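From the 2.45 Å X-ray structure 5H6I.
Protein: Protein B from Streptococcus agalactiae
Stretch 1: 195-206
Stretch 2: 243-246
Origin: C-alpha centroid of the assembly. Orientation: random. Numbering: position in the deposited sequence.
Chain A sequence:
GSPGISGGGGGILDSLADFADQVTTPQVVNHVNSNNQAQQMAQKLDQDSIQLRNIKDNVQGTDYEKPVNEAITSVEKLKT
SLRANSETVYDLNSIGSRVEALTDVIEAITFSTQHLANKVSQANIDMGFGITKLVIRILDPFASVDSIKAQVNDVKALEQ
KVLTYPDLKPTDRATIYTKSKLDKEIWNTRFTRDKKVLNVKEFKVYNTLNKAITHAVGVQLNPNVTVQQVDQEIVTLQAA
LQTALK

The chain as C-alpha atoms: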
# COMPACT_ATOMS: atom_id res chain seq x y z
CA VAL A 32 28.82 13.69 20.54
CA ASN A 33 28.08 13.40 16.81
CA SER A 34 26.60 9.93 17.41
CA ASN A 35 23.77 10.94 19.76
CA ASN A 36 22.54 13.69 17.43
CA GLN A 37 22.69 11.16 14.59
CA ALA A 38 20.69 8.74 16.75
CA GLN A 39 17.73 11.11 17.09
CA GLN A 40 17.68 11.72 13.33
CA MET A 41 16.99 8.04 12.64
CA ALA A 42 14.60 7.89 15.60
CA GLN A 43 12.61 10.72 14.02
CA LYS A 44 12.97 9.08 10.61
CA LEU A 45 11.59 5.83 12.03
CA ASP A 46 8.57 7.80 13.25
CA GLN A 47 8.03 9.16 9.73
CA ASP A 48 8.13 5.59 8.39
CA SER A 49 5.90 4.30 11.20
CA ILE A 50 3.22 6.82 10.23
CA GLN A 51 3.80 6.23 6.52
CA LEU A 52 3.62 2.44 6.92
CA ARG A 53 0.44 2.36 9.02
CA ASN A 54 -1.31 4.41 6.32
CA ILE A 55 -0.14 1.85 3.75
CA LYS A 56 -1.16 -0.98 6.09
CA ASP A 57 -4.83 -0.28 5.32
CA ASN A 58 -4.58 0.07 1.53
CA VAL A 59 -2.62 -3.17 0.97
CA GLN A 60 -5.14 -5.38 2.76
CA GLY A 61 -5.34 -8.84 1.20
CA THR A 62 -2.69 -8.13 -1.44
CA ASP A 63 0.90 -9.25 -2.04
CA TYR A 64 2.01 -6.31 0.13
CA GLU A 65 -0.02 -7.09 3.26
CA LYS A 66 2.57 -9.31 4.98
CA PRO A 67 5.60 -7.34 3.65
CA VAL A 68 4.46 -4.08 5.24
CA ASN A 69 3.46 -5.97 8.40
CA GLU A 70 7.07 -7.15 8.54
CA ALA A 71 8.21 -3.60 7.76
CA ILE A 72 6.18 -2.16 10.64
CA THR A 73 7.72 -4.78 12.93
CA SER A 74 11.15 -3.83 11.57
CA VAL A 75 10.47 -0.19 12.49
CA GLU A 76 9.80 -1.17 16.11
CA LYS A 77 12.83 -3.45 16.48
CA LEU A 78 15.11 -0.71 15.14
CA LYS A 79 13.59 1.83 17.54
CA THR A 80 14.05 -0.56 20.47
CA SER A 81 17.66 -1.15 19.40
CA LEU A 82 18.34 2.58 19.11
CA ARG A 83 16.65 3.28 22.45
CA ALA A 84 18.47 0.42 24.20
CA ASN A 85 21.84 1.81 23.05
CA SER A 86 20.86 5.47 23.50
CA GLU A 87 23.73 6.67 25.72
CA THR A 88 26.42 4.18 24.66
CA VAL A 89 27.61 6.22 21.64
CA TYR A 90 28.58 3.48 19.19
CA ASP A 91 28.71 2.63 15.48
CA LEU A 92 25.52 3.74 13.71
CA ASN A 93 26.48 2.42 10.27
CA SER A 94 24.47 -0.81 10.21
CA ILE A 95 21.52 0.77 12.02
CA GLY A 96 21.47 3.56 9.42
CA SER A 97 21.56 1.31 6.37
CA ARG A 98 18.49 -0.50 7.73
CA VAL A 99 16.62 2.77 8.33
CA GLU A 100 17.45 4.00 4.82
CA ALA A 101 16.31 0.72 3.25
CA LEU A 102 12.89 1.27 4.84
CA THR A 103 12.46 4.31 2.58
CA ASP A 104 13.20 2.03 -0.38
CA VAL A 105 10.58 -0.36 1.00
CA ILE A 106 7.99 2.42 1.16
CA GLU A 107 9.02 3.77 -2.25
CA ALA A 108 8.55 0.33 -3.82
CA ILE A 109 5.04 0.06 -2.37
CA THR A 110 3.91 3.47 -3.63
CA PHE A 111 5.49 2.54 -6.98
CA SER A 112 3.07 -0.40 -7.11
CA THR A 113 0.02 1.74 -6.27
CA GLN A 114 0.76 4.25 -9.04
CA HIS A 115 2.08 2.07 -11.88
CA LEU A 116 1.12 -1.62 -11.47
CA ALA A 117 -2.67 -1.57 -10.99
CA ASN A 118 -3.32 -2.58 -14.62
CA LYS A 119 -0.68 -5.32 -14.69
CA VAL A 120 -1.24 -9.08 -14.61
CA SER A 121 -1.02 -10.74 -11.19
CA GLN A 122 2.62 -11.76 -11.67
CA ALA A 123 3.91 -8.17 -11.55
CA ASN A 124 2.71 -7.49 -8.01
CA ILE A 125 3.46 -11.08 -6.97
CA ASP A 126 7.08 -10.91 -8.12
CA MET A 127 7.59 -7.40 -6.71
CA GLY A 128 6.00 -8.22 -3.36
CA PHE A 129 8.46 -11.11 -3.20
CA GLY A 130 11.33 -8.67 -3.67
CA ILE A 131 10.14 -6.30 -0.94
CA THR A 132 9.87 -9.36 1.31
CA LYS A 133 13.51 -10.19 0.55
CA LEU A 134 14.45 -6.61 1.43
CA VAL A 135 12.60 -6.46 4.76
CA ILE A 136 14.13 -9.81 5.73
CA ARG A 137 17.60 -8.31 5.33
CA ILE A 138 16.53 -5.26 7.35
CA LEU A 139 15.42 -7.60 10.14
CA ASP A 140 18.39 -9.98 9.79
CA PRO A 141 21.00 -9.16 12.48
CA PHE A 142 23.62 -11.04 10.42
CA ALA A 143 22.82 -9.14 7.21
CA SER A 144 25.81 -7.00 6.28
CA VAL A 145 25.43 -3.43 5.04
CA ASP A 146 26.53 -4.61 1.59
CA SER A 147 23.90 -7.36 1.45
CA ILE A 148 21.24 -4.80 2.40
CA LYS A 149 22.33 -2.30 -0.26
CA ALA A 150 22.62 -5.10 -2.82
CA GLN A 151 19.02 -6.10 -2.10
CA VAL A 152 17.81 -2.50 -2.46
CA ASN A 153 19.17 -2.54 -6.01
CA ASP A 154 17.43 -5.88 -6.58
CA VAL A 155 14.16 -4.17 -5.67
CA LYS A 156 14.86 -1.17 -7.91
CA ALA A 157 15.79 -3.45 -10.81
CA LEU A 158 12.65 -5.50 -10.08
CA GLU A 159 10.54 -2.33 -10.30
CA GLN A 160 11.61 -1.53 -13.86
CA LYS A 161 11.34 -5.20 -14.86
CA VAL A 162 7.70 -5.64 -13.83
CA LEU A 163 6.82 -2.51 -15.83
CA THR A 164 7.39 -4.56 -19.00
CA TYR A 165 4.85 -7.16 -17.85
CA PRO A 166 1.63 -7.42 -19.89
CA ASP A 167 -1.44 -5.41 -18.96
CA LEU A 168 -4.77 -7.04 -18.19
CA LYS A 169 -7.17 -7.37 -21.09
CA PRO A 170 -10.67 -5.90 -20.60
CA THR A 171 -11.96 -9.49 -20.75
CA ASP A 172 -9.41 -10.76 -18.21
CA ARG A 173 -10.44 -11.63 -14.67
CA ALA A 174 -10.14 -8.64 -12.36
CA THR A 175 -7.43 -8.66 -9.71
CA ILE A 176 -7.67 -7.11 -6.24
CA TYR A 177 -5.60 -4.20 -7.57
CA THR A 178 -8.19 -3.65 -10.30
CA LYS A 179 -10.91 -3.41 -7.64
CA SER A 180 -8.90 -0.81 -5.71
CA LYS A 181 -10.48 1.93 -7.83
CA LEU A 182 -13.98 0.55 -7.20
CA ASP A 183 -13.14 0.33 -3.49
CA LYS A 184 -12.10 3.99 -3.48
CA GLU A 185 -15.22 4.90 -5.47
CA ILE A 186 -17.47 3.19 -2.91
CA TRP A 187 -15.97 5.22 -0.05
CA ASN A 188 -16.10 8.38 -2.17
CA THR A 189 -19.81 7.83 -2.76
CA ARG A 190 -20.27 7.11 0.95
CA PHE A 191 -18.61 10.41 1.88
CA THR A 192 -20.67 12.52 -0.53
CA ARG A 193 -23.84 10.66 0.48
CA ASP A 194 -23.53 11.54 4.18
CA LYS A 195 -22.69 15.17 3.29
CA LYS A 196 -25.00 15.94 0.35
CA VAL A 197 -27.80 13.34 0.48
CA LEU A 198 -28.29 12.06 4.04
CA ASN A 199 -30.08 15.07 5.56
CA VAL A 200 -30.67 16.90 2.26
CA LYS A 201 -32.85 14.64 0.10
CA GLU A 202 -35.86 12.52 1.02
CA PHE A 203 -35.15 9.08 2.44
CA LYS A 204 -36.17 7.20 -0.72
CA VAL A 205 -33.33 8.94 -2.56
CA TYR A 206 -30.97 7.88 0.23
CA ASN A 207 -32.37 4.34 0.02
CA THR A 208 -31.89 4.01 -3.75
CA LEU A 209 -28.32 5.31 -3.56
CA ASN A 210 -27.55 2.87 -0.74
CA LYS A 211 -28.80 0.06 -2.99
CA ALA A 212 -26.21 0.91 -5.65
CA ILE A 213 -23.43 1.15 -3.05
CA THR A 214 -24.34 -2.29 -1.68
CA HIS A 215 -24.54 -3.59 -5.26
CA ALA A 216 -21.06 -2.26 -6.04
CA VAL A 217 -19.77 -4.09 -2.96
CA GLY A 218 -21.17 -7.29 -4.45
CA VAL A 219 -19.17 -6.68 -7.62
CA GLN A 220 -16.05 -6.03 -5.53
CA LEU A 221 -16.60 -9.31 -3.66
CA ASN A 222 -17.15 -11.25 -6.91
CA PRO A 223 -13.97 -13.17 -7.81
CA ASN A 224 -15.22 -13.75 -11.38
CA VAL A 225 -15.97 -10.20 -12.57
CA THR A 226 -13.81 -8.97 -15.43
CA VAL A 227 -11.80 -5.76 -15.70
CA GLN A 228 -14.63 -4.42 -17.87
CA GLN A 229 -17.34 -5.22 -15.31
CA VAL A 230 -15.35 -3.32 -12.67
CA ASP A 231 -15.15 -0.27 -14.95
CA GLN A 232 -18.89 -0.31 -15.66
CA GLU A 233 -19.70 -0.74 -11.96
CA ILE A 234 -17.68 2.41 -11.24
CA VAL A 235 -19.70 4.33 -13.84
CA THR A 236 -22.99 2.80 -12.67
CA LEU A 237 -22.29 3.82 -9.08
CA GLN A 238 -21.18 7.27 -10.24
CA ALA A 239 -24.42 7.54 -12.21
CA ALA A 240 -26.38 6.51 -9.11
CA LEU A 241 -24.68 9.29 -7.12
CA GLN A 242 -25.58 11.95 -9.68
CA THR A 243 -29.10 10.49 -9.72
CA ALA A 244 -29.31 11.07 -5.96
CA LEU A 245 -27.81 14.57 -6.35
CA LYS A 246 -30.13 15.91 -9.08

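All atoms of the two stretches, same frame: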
# COMPACT_ATOMS: atom_id res chain seq x y z
N LYS A 195 -22.85 13.72 3.27
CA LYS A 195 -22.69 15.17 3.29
C LYS A 195 -23.69 15.90 2.41
O LYS A 195 -24.06 17.03 2.72
CB LYS A 195 -21.27 15.55 2.86
CG LYS A 195 -20.38 16.03 3.99
CD LYS A 195 -19.83 14.86 4.80
CE LYS A 195 -19.21 15.33 6.10
NZ LYS A 195 -18.07 16.26 5.87
N LYS A 196 -24.13 15.28 1.31
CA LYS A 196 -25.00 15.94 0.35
C LYS A 196 -26.35 15.27 0.16
O LYS A 196 -27.20 15.83 -0.54
CB LYS A 196 -24.30 16.03 -1.02
CG LYS A 196 -23.70 17.39 -1.34
CD LYS A 196 -22.35 17.58 -0.66
CE LYS A 196 -21.79 18.96 -0.92
NZ LYS A 196 -21.66 19.24 -2.38
N VAL A 197 -26.58 14.10 0.75
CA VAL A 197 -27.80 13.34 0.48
C VAL A 197 -28.51 12.97 1.77
O VAL A 197 -29.74 12.98 1.84
CB VAL A 197 -27.49 12.08 -0.35
CG1 VAL A 197 -28.75 11.25 -0.56
CG2 VAL A 197 -26.87 12.46 -1.69
N LEU A 198 -27.73 12.64 2.81
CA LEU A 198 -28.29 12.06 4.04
C LEU A 198 -29.41 12.92 4.61
O LEU A 198 -30.55 12.47 4.74
CB LEU A 198 -27.17 11.87 5.07
CG LEU A 198 -27.58 11.35 6.45
CD1 LEU A 198 -28.44 10.10 6.33
CD2 LEU A 198 -26.36 11.09 7.30
N ASN A 199 -29.10 14.16 4.98
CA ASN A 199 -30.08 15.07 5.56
C ASN A 199 -30.60 16.09 4.56
O ASN A 199 -31.31 17.02 4.96
CB ASN A 199 -29.49 15.78 6.78
CG ASN A 199 -30.03 15.24 8.08
OD1 ASN A 199 -31.18 15.50 8.45
ND2 ASN A 199 -29.21 14.47 8.79
N VAL A 200 -30.27 15.94 3.28
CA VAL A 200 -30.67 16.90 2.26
C VAL A 200 -31.87 16.40 1.46
O VAL A 200 -32.88 17.10 1.34
CB VAL A 200 -29.47 17.21 1.33
CG1 VAL A 200 -29.93 18.01 0.13
CG2 VAL A 200 -28.40 17.96 2.10
N LYS A 201 -31.78 15.19 0.91
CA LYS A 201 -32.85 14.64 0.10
C LYS A 201 -33.79 13.78 0.95
O LYS A 201 -33.50 13.45 2.10
CB LYS A 201 -32.27 13.81 -1.05
CG LYS A 201 -31.20 14.52 -1.86
CD LYS A 201 -31.81 15.38 -2.95
CE LYS A 201 -30.75 16.19 -3.68
NZ LYS A 201 -30.64 17.57 -3.14
N GLU A 202 -34.93 13.43 0.36
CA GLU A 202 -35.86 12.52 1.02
C GLU A 202 -35.20 11.15 1.19
O GLU A 202 -34.22 10.82 0.53
CB GLU A 202 -37.15 12.40 0.22
CG GLU A 202 -36.96 12.41 -1.29
CD GLU A 202 -38.27 12.45 -2.04
OE1 GLU A 202 -39.33 12.25 -1.41
OE2 GLU A 202 -38.25 12.67 -3.27
N PHE A 203 -35.78 10.35 2.09
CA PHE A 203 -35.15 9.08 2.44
C PHE A 203 -35.12 8.11 1.26
O PHE A 203 -34.17 7.33 1.14
CB PHE A 203 -35.86 8.43 3.63
CG PHE A 203 -35.40 7.03 3.91
CD1 PHE A 203 -34.14 6.80 4.44
CD2 PHE A 203 -36.21 5.95 3.63
CE1 PHE A 203 -33.70 5.52 4.69
CE2 PHE A 203 -35.78 4.66 3.88
CZ PHE A 203 -34.52 4.44 4.41
N LYS A 204 -36.14 8.14 0.40
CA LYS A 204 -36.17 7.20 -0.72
C LYS A 204 -35.01 7.43 -1.68
O LYS A 204 -34.52 6.48 -2.31
CB LYS A 204 -37.51 7.29 -1.45
CG LYS A 204 -37.70 8.54 -2.29
CD LYS A 204 -39.17 8.77 -2.61
CE LYS A 204 -39.77 7.56 -3.32
NZ LYS A 204 -39.39 7.50 -4.76
N VAL A 205 -34.54 8.67 -1.79
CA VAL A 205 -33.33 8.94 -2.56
C VAL A 205 -32.12 8.34 -1.86
O VAL A 205 -31.25 7.73 -2.50
CB VAL A 205 -33.17 10.46 -2.79
CG1 VAL A 205 -31.75 10.80 -3.18
CG2 VAL A 205 -34.15 10.94 -3.85
N TYR A 206 -32.04 8.51 -0.54
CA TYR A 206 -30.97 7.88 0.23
C TYR A 206 -31.02 6.36 0.11
O TYR A 206 -29.98 5.70 0.04
CB TYR A 206 -31.07 8.31 1.70
CG TYR A 206 -30.05 7.67 2.62
CD1 TYR A 206 -30.31 6.46 3.25
CD2 TYR A 206 -28.84 8.29 2.88
CE1 TYR A 206 -29.38 5.87 4.09
CE2 TYR A 206 -27.91 7.72 3.73
CZ TYR A 206 -28.18 6.51 4.33
OH TYR A 206 -27.26 5.93 5.17
N THR A 243 -27.65 10.65 -9.80
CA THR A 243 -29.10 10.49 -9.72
C THR A 243 -29.62 10.97 -8.36
O THR A 243 -30.65 11.64 -8.29
CB THR A 243 -29.48 9.03 -9.95
OG1 THR A 243 -29.28 8.70 -11.33
CG2 THR A 243 -30.93 8.78 -9.58
N ALA A 244 -28.90 10.64 -7.29
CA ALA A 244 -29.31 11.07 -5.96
C ALA A 244 -29.03 12.55 -5.72
O ALA A 244 -29.59 13.13 -4.78
CB ALA A 244 -28.60 10.24 -4.89
N LEU A 245 -28.19 13.18 -6.54
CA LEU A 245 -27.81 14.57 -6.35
C LEU A 245 -28.58 15.54 -7.24
O LEU A 245 -28.44 16.75 -7.07
CB LEU A 245 -26.31 14.75 -6.60
CG LEU A 245 -25.37 14.18 -5.54
CD1 LEU A 245 -23.92 14.24 -6.00
CD2 LEU A 245 -25.56 14.91 -4.22
N LYS A 246 -29.39 15.04 -8.17
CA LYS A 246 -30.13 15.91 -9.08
C LYS A 246 -31.25 16.65 -8.36
O LYS A 246 -31.96 17.46 -8.95
CB LYS A 246 -30.71 15.10 -10.24
CG LYS A 246 -31.90 14.23 -9.86
CD LYS A 246 -32.56 13.63 -11.09
CE LYS A 246 -33.22 14.70 -11.94
NZ LYS A 246 -33.86 14.13 -13.15
OXT LYS A 246 -31.47 16.46 -7.16

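The contact between the two stretches centres on Ala244, near the end of the chain, which is received by two valines of the connecting segment. Val205 CG1 lies 3.6 Å from Ala244 CB, and the same methyl carbon is also 3.6 Å from Ala244 O, so it touches both the side chain and the carbonyl of this residue. Val197 contributes from further back: its CG2 is 4.3 Å from Ala244 CB, a looser contact, and 3.8 Å from Leu245 CD2. Both valines adopt the t rotamer and direct their CA-to-CB bonds toward the second stretch, whereas that of Ala244 runs sideways to the first. The backbones come close here: the CA atoms of Val205 and Ala244 are 5.7 Å apart, compared with 6.9 Å between those of Val197 and Leu245.

These two pairings reflect the course of the first stretch. It begins in the last residues of one helix, leaves helical geometry at Val197, and enters a second helix after Glu202, which occupies the N-cap position. The intervening loop is held by its own backbone: Lys201 N donates to Val197 O at 3.1 Å, and Val200 N makes a weak hydrogen bond to the same Val197 O at 3.3 Å. At the start of the second helix, Val205 N and Tyr206 N both form weak hydrogen bonds to Glu202 O, at 3.2 and 3.4 Å. The loop thereby brings together two valines eight residues apart in sequence, one just after the first helix and one in the first turn of the next, while Leu198, Asn199 and Val200 stay clear of the second stretch.

Outward from Ala244, Leu245 extends the apolar surface. Its CA-to-CB bond points sideways, but the end of its side chain, in the mt rotamer, comes nearer to the first stretch. Leu245 CD2 thus meets Val197 CG2 and also packs 3.6 Å from Lys196 CB. Here the lysine offers the aliphatic base of its side chain; the rest leads away from the contact, leaving its charged end clear of the leucine.

The polar edge is formed by Lys201, whose side chain reaches over the end of the chain. Its CE is 3.5 Å from Ala244 O, 4.1 Å from Leu245 O and 3.6 Å from Lys246 OXT, placing a methylene next to the ammonium group among carbonyl and carboxylate oxygens. Lys201 NZ remains 4.3 Å from Lys246 OXT, beyond salt-bridge distance, so the opposite charges lie near each other without forming a salt bridge, and the methylene CE is closer to the carboxylate than the ammonium nitrogen is. The CA-to-CB bond of Lys246 points away, and its side chain comes no nearer than 6.6 Å to the first stretch, so its part in the contact comes through the terminal carboxylate. No hydrogen bond links the two stretches. The interface, 261 Å² summed over both sides, therefore rests on van der Waals packing around Ala244 and Leu245, with opposite charges near each other at its margin.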